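Local coordinates for fatty acid-binding protein TM_1468 (Thermotoga maritima, PDB 1VPV) that binds long-chain fatty acids such as palmitate and may play a role in lipid transport or fatty acid metabolism, at residues 235-249 against 285-299. Residues are numbered along the deposited sequence; the frame is centred on the assembly and turned at random.
With PLM (palmitic acid), chain D.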
ATOM      1  N   ASP A 235     -17.763   9.234   4.312  1.00 30.87           N
ATOM      2  CA  ASP A 235     -17.665   9.062   5.783  1.00 32.12           C
ATOM      3  C   ASP A 235     -16.760  10.046   6.528  1.00 30.85           C
ATOM      4  O   ASP A 235     -16.571   9.903   7.740  1.00 34.16           O
ATOM      5  CB  ASP A 235     -17.237   7.629   6.140  1.00 32.91           C
ATOM      6  CG  ASP A 235     -15.748   7.382   5.915  1.00 39.61           C
ATOM      7  OD1 ASP A 235     -15.181   7.961   4.952  1.00 38.96           O
ATOM      8  OD2 ASP A 235     -15.153   6.599   6.705  1.00 46.18           O
ATOM      9  N   THR A 236     -16.229  11.042   5.825  1.00 28.41           N
ATOM     10  CA  THR A 236     -15.242  11.973   6.375  1.00 25.68           C
ATOM     11  C   THR A 236     -15.592  13.373   5.862  1.00 25.38           C
ATOM     12  O   THR A 236     -15.273  13.723   4.731  1.00 24.18           O
ATOM     13  CB  THR A 236     -13.805  11.545   5.953  1.00 26.76           C
ATOM     14  OG1 THR A 236     -13.599  10.173   6.316  1.00 29.48           O
ATOM     15  CG2 THR A 236     -12.713  12.393   6.634  1.00 29.21           C
ATOM     16  N   PRO A 237     -16.287  14.175   6.691  1.00 24.44           N
ATOM     17  CA  PRO A 237     -16.782  15.488   6.195  1.00 25.46           C
ATOM     18  C   PRO A 237     -15.700  16.418   5.660  1.00 24.10           C
ATOM     19  O   PRO A 237     -14.591  16.388   6.133  1.00 26.91           O
ATOM     20  CB  PRO A 237     -17.462  16.127   7.427  1.00 26.28           C
ATOM     21  CG  PRO A 237     -17.645  14.982   8.448  1.00 28.62           C
ATOM     22  CD  PRO A 237     -16.631  13.901   8.101  1.00 23.35           C
ATOM     23  N   GLU A 238     -16.034  17.250   4.690  1.00 24.86           N
ATOM     24  CA  GLU A 238     -15.094  18.245   4.194  1.00 28.40           C
ATOM     25  C   GLU A 238     -14.511  19.091   5.351  1.00 24.86           C
ATOM     26  O   GLU A 238     -15.194  19.417   6.317  1.00 23.77           O
ATOM     27  CB  GLU A 238     -15.735  19.120   3.087  1.00 26.89           C
ATOM     28  CG  GLU A 238     -15.109  20.547   2.969  1.00 39.51           C
ATOM     29  CD  GLU A 238     -15.378  21.272   1.641  1.00 39.93           C
ATOM     30  OE1 GLU A 238     -15.795  20.614   0.648  1.00 50.02           O
ATOM     31  OE2 GLU A 238     -15.145  22.508   1.612  1.00 46.95           O
ATOM     32  N   GLY A 239     -13.232  19.418   5.246  1.00 24.34           N
ATOM     33  CA  GLY A 239     -12.530  20.147   6.296  1.00 24.29           C
ATOM     34  C   GLY A 239     -11.981  19.280   7.424  1.00 23.49           C
ATOM     35  O   GLY A 239     -11.556  19.805   8.441  1.00 24.30           O
ATOM     36  N   SER A 240     -12.014  17.957   7.275  1.00 23.36           N
ATOM     37  CA  SER A 240     -11.375  17.065   8.252  1.00 24.40           C
ATOM     38  C   SER A 240      -9.832  17.128   8.141  1.00 22.77           C
ATOM     39  O   SER A 240      -9.279  17.504   7.124  1.00 19.56           O
ATOM     40  CB  SER A 240     -11.895  15.623   8.081  1.00 25.01           C
ATOM     41  OG  SER A 240     -13.292  15.550   8.370  1.00 27.81           O
ATOM     42  N   LYS A 241      -9.152  16.781   9.218  1.00 24.87           N
ATOM     43  CA  LYS A 241      -7.695  16.748   9.243  1.00 25.46           C
ATOM     44  C   LYS A 241      -7.205  15.418   8.701  1.00 23.58           C
ATOM     45  O   LYS A 241      -7.574  14.368   9.231  1.00 23.72           O
ATOM     46  CB  LYS A 241      -7.188  16.882  10.672  1.00 26.78           C
ATOM     47  CG  LYS A 241      -6.658  18.244  11.095  1.00 33.07           C
ATOM     48  CD  LYS A 241      -5.578  18.031  12.196  1.00 38.65           C
ATOM     49  CE  LYS A 241      -5.271  19.265  12.967  1.00 39.30           C
ATOM     50  NZ  LYS A 241      -6.504  19.688  13.662  1.00 47.53           N
ATOM     51  N   LEU A 242      -6.335  15.459   7.696  1.00 20.69           N
ATOM     52  CA  LEU A 242      -5.865  14.254   7.056  1.00 19.35           C
ATOM     53  C   LEU A 242      -4.344  14.211   6.967  1.00 19.51           C
ATOM     54  O   LEU A 242      -3.703  15.250   6.909  1.00 19.43           O
ATOM     55  CB  LEU A 242      -6.384  14.215   5.624  1.00 20.60           C
ATOM     56  CG  LEU A 242      -7.858  14.288   5.269  1.00 17.88           C
ATOM     57  CD1 LEU A 242      -7.975  14.036   3.782  1.00 20.20           C
ATOM     58  CD2 LEU A 242      -8.688  13.254   6.071  1.00 19.99           C
ATOM     59  N   ARG A 243      -3.774  13.009   6.929  1.00 18.25           N
ATOM     60  CA  ARG A 243      -2.418  12.818   6.370  1.00 18.88           C
ATOM     61  C   ARG A 243      -2.539  11.867   5.175  1.00 19.12           C
ATOM     62  O   ARG A 243      -3.407  11.011   5.159  1.00 18.11           O
ATOM     63  CB  ARG A 243      -1.439  12.283   7.406  1.00 15.32           C
ATOM     64  CG  ARG A 243      -1.184  13.240   8.551  1.00 24.85           C
ATOM     65  CD  ARG A 243       0.054  12.863   9.382  1.00 23.64           C
ATOM     66  NE  ARG A 243      -0.131  11.565  10.037  1.00 29.89           N
ATOM     67  CZ  ARG A 243       0.633  11.090  11.027  1.00 27.88           C
ATOM     68  NH1 ARG A 243       1.635  11.797  11.491  1.00 18.33           N
ATOM     69  NH2 ARG A 243       0.380   9.896  11.572  1.00 31.97           N
ATOM     70  N   VAL A 244      -1.660  12.008   4.193  1.00 19.60           N
ATOM     71  CA  VAL A 244      -1.861  11.409   2.864  1.00 20.76           C
ATOM     72  C   VAL A 244      -0.553  10.945   2.209  1.00 21.31           C
ATOM     73  O   VAL A 244       0.466  11.644   2.255  1.00 20.76           O
ATOM     74  CB  VAL A 244      -2.479  12.454   1.899  1.00 21.05           C
ATOM     75  CG1 VAL A 244      -2.822  11.834   0.563  1.00 24.87           C
ATOM     76  CG2 VAL A 244      -3.715  13.062   2.510  1.00 30.73           C
ATOM     77  N   ILE A 245      -0.598   9.771   1.590  1.00 22.21           N
ATOM     78  CA  ILE A 245       0.413   9.357   0.637  1.00 23.75           C
ATOM     79  C   ILE A 245      -0.264   9.297  -0.720  1.00 23.69           C
ATOM     80  O   ILE A 245      -1.150   8.510  -0.915  1.00 22.30           O
ATOM     81  CB  ILE A 245       0.995   7.981   1.000  1.00 24.07           C
ATOM     82  CG1 ILE A 245       1.608   8.037   2.402  1.00 25.56           C
ATOM     83  CG2 ILE A 245       2.070   7.530  -0.017  1.00 26.59           C
ATOM     84  CD1 ILE A 245       2.246   6.703   2.834  1.00 27.20           C
ATOM     85  N   GLY A 246       0.133  10.162  -1.645  1.00 25.11           N
ATOM     86  CA  GLY A 246      -0.280  10.046  -3.034  1.00 23.87           C
ATOM     87  C   GLY A 246       0.518   8.948  -3.715  1.00 25.45           C
ATOM     88  O   GLY A 246       1.767   8.903  -3.601  1.00 26.71           O
ATOM     89  N   VAL A 247      -0.186   8.034  -4.391  1.00 24.25           N
ATOM     90  CA  VAL A 247       0.490   6.952  -5.113  1.00 25.80           C
ATOM     91  C   VAL A 247       0.209   7.006  -6.585  1.00 24.67           C
ATOM     92  O   VAL A 247      -0.821   7.511  -7.030  1.00 23.66           O
ATOM     93  CB  VAL A 247       0.142   5.531  -4.591  1.00 26.63           C
ATOM     94  CG1 VAL A 247       0.589   5.376  -3.139  1.00 26.36           C
ATOM     95  CG2 VAL A 247      -1.334   5.266  -4.746  1.00 31.13           C
ATOM     96  N   HIS A 248       1.153   6.473  -7.347  1.00 25.01           N
ATOM     97  CA  HIS A 248       1.033   6.466  -8.775  1.00 23.46           C
ATOM     98  C   HIS A 248       1.915   5.380  -9.372  1.00 22.30           C
ATOM     99  O   HIS A 248       2.980   5.090  -8.863  1.00 22.40           O
ATOM    100  CB  HIS A 248       1.436   7.839  -9.309  1.00 22.59           C
ATOM    101  CG  HIS A 248       2.909   8.102  -9.241  1.00 26.99           C
ATOM    102  ND1 HIS A 248       3.750   7.918 -10.323  1.00 26.37           N
ATOM    103  CD2 HIS A 248       3.695   8.509  -8.213  1.00 22.09           C
ATOM    104  CE1 HIS A 248       4.987   8.211  -9.964  1.00 25.05           C
ATOM    105  NE2 HIS A 248       4.981   8.557  -8.684  1.00 20.45           N
ATOM    106  N   ALA A 249       1.448   4.801 -10.465  1.00 22.08           N
ATOM    107  CA  ALA A 249       2.238   3.905 -11.284  1.00 22.81           C
ATOM    108  C   ALA A 249       2.706   4.691 -12.489  1.00 22.42           C
ATOM    109  O   ALA A 249       2.037   4.741 -13.523  1.00 24.68           O
ATOM    110  CB  ALA A 249       1.395   2.689 -11.717  1.00 23.79           C
ATOM    111  N   GLY A 285      -1.843  -1.536 -13.440  1.00 23.45           N
ATOM    112  CA  GLY A 285      -1.483  -1.042 -14.762  1.00 20.54           C
ATOM    113  C   GLY A 285      -0.883   0.361 -14.695  1.00 20.01           C
ATOM    114  O   GLY A 285      -1.228   1.155 -13.811  1.00 18.08           O
ATOM    115  N   PRO A 286       0.007   0.682 -15.633  1.00 21.46           N
ATOM    116  CA  PRO A 286       0.638   1.992 -15.628  1.00 22.14           C
ATOM    117  C   PRO A 286      -0.416   3.043 -15.874  1.00 23.49           C
ATOM    118  O   PRO A 286      -1.425   2.736 -16.515  1.00 17.58           O
ATOM    119  CB  PRO A 286       1.610   1.945 -16.825  1.00 23.28           C
ATOM    120  CG  PRO A 286       1.712   0.514 -17.217  1.00 24.84           C
ATOM    121  CD  PRO A 286       0.460  -0.157 -16.755  1.00 22.30           C
ATOM    122  N   GLY A 287      -0.171   4.260 -15.363  1.00 24.22           N
ATOM    123  CA  GLY A 287      -1.124   5.362 -15.443  1.00 22.85           C
ATOM    124  C   GLY A 287      -1.907   5.555 -14.150  1.00 23.00           C
ATOM    125  O   GLY A 287      -2.370   6.643 -13.883  1.00 21.79           O
ATOM    126  N   THR A 288      -2.001   4.511 -13.331  1.00 22.03           N
ATOM    127  CA  THR A 288      -2.837   4.514 -12.133  1.00 21.81           C
ATOM    128  C   THR A 288      -2.488   5.634 -11.125  1.00 22.74           C
ATOM    129  O   THR A 288      -1.329   5.976 -10.941  1.00 23.13           O
ATOM    130  CB  THR A 288      -2.751   3.138 -11.454  1.00 22.55           C
ATOM    131  OG1 THR A 288      -3.270   2.137 -12.354  1.00 23.84           O
ATOM    132  CG2 THR A 288      -3.529   3.096 -10.092  1.00 23.52           C
ATOM    133  N   VAL A 289      -3.515   6.189 -10.481  1.00 20.46           N
ATOM    134  CA  VAL A 289      -3.364   7.277  -9.517  1.00 22.15           C
ATOM    135  C   VAL A 289      -4.297   7.047  -8.315  1.00 21.20           C
ATOM    136  O   VAL A 289      -5.472   6.686  -8.465  1.00 21.64           O
ATOM    137  CB  VAL A 289      -3.670   8.655 -10.198  1.00 22.94           C
ATOM    138  CG1 VAL A 289      -3.996   9.746  -9.186  1.00 25.37           C
ATOM    139  CG2 VAL A 289      -2.513   9.072 -11.022  1.00 26.47           C
ATOM    140  N   GLY A 290      -3.782   7.248  -7.115  1.00 20.57           N
ATOM    141  CA  GLY A 290      -4.613   7.033  -5.953  1.00 22.07           C
ATOM    142  C   GLY A 290      -4.066   7.720  -4.740  1.00 23.38           C
ATOM    143  O   GLY A 290      -3.011   8.383  -4.808  1.00 23.83           O
ATOM    144  N   PHE A 291      -4.774   7.571  -3.618  1.00 21.64           N
ATOM    145  CA  PHE A 291      -4.171   7.931  -2.364  1.00 21.30           C
ATOM    146  C   PHE A 291      -4.514   7.012  -1.225  1.00 22.30           C
ATOM    147  O   PHE A 291      -5.590   6.405  -1.200  1.00 21.13           O
ATOM    148  CB  PHE A 291      -4.404   9.404  -2.003  1.00 22.58           C
ATOM    149  CG  PHE A 291      -5.812   9.925  -2.200  1.00 22.24           C
ATOM    150  CD1 PHE A 291      -6.932   9.137  -2.056  1.00 21.21           C
ATOM    151  CD2 PHE A 291      -5.997  11.275  -2.434  1.00 21.91           C
ATOM    152  CE1 PHE A 291      -8.189   9.678  -2.228  1.00 24.31           C
ATOM    153  CE2 PHE A 291      -7.260  11.807  -2.613  1.00 19.73           C
ATOM    154  CZ  PHE A 291      -8.348  11.023  -2.502  1.00 18.88           C
ATOM    155  N   GLY A 292      -3.548   6.876  -0.308  1.00 22.45           N
ATOM    156  CA  GLY A 292      -3.773   6.307   1.012  1.00 19.51           C
ATOM    157  C   GLY A 292      -4.054   7.493   1.901  1.00 20.16           C
ATOM    158  O   GLY A 292      -3.296   8.457   1.883  1.00 20.05           O
ATOM    159  N   ILE A 293      -5.137   7.429   2.669  1.00 18.75           N
ATOM    160  CA  ILE A 293      -5.555   8.513   3.517  1.00 20.41           C
ATOM    161  C   ILE A 293      -5.608   8.057   4.973  1.00 21.89           C
ATOM    162  O   ILE A 293      -6.116   6.975   5.251  1.00 21.82           O
ATOM    163  CB  ILE A 293      -6.989   8.990   3.136  1.00 21.47           C
ATOM    164  CG1 ILE A 293      -7.064   9.475   1.679  1.00 25.70           C
ATOM    165  CG2 ILE A 293      -7.476  10.025   4.090  1.00 21.07           C
ATOM    166  CD1 ILE A 293      -6.474  10.791   1.414  1.00 29.31           C
ATOM    167  N   GLU A 294      -5.081   8.897   5.881  1.00 22.86           N
ATOM    168  CA  GLU A 294      -5.259   8.787   7.334  1.00 21.79           C
ATOM    169  C   GLU A 294      -6.087   9.953   7.838  1.00 19.63           C
ATOM    170  O   GLU A 294      -5.686  11.116   7.738  1.00 17.07           O
ATOM    171  CB  GLU A 294      -3.923   8.801   8.091  1.00 21.32           C
ATOM    172  CG  GLU A 294      -4.092   8.865   9.652  1.00 22.06           C
ATOM    173  CD  GLU A 294      -2.787   9.152  10.425  1.00 29.12           C
ATOM    174  OE1 GLU A 294      -1.727   9.324   9.763  1.00 32.67           O
ATOM    175  OE2 GLU A 294      -2.815   9.211  11.696  1.00 28.92           O
ATOM    176  N   VAL A 295      -7.225   9.637   8.430  1.00 20.90           N
ATOM    177  CA  VAL A 295      -8.042  10.651   9.089  1.00 22.79           C
ATOM    178  C   VAL A 295      -7.518  10.825  10.529  1.00 23.93           C
ATOM    179  O   VAL A 295      -7.504   9.881  11.316  1.00 24.41           O
ATOM    180  CB  VAL A 295      -9.536  10.240   9.108  1.00 22.84           C
ATOM    181  CG1 VAL A 295     -10.422  11.344   9.675  1.00 26.64           C
ATOM    182  CG2 VAL A 295      -9.997   9.870   7.709  1.00 25.30           C
ATOM    183  N   LEU A 296      -7.064  12.028  10.843  1.00 24.55           N
ATOM    184  CA  LEU A 296      -6.672  12.395  12.206  1.00 26.72           C
ATOM    185  C   LEU A 296      -7.835  12.900  13.035  1.00 25.84           C
ATOM    186  O   LEU A 296      -7.895  12.664  14.225  1.00 26.96           O
ATOM    187  CB  LEU A 296      -5.620  13.494  12.159  1.00 26.41           C
ATOM    188  CG  LEU A 296      -4.381  13.162  11.342  1.00 28.29           C
ATOM    189  CD1 LEU A 296      -3.570  14.412  11.104  1.00 31.16           C
ATOM    190  CD2 LEU A 296      -3.565  12.135  12.085  1.00 31.45           C
ATOM    191  N   GLU A 297      -8.743  13.618  12.398  1.00 29.77           N
ATOM    192  CA  GLU A 297      -9.846  14.289  13.086  1.00 31.63           C
ATOM    193  C   GLU A 297     -10.927  14.518  12.054  1.00 32.16           C
ATOM    194  O   GLU A 297     -10.648  15.102  11.005  1.00 35.87           O
ATOM    195  CB  GLU A 297      -9.372  15.639  13.640  1.00 28.68           C
ATOM    196  CG  GLU A 297     -10.330  16.296  14.613  1.00 34.72           C
ATOM    197  CD  GLU A 297      -9.795  17.607  15.241  1.00 36.38           C
ATOM    198  OE1 GLU A 297      -8.583  17.925  15.152  1.00 44.73           O
ATOM    199  OE2 GLU A 297     -10.605  18.322  15.860  1.00 49.99           O
ATOM    200  N   ARG A 298     -12.138  14.028  12.299  1.00 32.95           N
ATOM    201  CA  ARG A 298     -13.263  14.352  11.412  1.00 33.99           C
ATOM    202  C   ARG A 298     -13.889  15.626  11.944  1.00 34.62           C
ATOM    203  O   ARG A 298     -14.049  15.769  13.144  1.00 31.91           O
ATOM    204  CB  ARG A 298     -14.319  13.244  11.336  1.00 34.16           C
ATOM    205  CG  ARG A 298     -13.798  11.868  11.501  1.00 38.31           C
ATOM    206  CD  ARG A 298     -14.585  10.803  10.737  1.00 44.10           C
ATOM    207  NE  ARG A 298     -13.840   9.536  10.848  1.00 54.32           N
ATOM    208  CZ  ARG A 298     -13.697   8.621   9.892  1.00 55.57           C
ATOM    209  NH1 ARG A 298     -14.255   8.775   8.698  1.00 57.24           N
ATOM    210  NH2 ARG A 298     -12.979   7.540  10.134  1.00 60.44           N
ATOM    211  N   LYS A 299     -14.223  16.558  11.055  1.00 37.33           N
ATOM    212  CA  LYS A 299     -14.906  17.774  11.462  1.00 39.12           C
ATOM    213  C   LYS A 299     -16.210  17.386  12.152  1.00 38.08           C
ATOM    214  O   LYS A 299     -16.978  16.593  11.618  1.00 37.03           O
ATOM    215  CB  LYS A 299     -15.183  18.683  10.250  1.00 38.93           C
ATOM    216  CG  LYS A 299     -16.022  19.933  10.577  1.00 42.92           C
ATOM    217  CD  LYS A 299     -16.438  20.723   9.330  1.00 44.89           C
ATOM    218  CE  LYS A 299     -15.317  21.614   8.813  1.00 51.60           C
ATOM    219  NZ  LYS A 299     -15.083  22.791   9.690  1.00 51.33           N
TER
HETATM  220  C1  PLM D 501       0.652 -11.650  -4.293  1.00 34.58           C
HETATM  221  O1  PLM D 501       0.560 -12.325  -3.225  1.00 33.10           O
HETATM  222  O2  PLM D 501       0.947 -12.195  -5.404  1.00 29.42           O
HETATM  223  C2  PLM D 501       0.425 -10.158  -4.204  1.00 28.71           C
HETATM  224  C3  PLM D 501      -0.952  -9.778  -4.708  1.00 19.59           C
HETATM  225  C4  PLM D 501      -1.095  -8.263  -4.742  1.00 17.20           C
HETATM  226  C5  PLM D 501      -2.461  -7.906  -5.320  1.00 17.40           C
HETATM  227  C6  PLM D 501      -2.680  -6.417  -5.395  1.00 19.64           C
HETATM  228  C7  PLM D 501      -4.064  -6.053  -5.908  1.00 20.02           C
HETATM  229  C8  PLM D 501      -4.119  -4.596  -6.357  1.00 18.58           C
HETATM  230  C9  PLM D 501      -4.158  -3.650  -5.177  1.00 18.97           C
HETATM  231  CA  PLM D 501      -4.126  -2.197  -5.609  1.00 21.27           C
HETATM  232  CB  PLM D 501      -4.324  -1.279  -4.412  1.00 15.01           C
HETATM  233  CC  PLM D 501      -3.999   0.163  -4.792  1.00 18.39           C
HETATM  234  CD  PLM D 501      -4.344   1.158  -3.664  1.00 20.79           C
HETATM  235  CE  PLM D 501      -3.822   2.555  -3.947  1.00 21.45           C
HETATM  236  CF  PLM D 501      -4.311   3.581  -2.936  1.00 28.46           C
HETATM  237  CG  PLM D 501      -3.458   3.611  -1.665  1.00 28.46           C
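Arg243 sets CG beside its backbone N (chi1 -65°) and bends at chi3, while Glu294 runs extended from a CG anti to N (chi1 173°). The two side chains lie alongside, pointing the same way. NE and NH2 of Arg243 both donate to Glu294 OE1, each at 2.8 Å. OE1 sits in the guanidinium plane, at its edge, but the carboxylate is turned 60° from it. NH2 meets the syn lone pair, and NE comes from above the carboxylate. Glu146 takes NH1 of Arg243, and Arg164 pairs with the other oxygen of Glu294. A leucine for Arg243 would probably leave Glu294 OE1 without its two close donors and take a charge partner from Glu146.

On the opposite face, Leu242, Val244, Phe291 and Ile293 make an apolar contact. Val244 CG2 meets Ile293 CD1 at 3.7 Å, and that methyl also lies over the Phe291 ring centre. Leu242 CD2 rests on Ile293 CG2 at 4.0 Å. Ahead of 241-248, Arg298 NH1 donates to Asp235 O at 2.7 Å, from above the carbonyl plane. It also makes a weak salt bridge to Asp235 OD2, whose stronger partner is Lys171.

The last palmitate carbon, CG, lies 3.5 Å from Gly292 N and Phe291 O. Val247 CG2 touches palmitate CE at 3.8 Å. Leu296 and Glu297 both face Lys241, a classic beta bulge in this antiparallel pair of the six-stranded mixed DegV sheet.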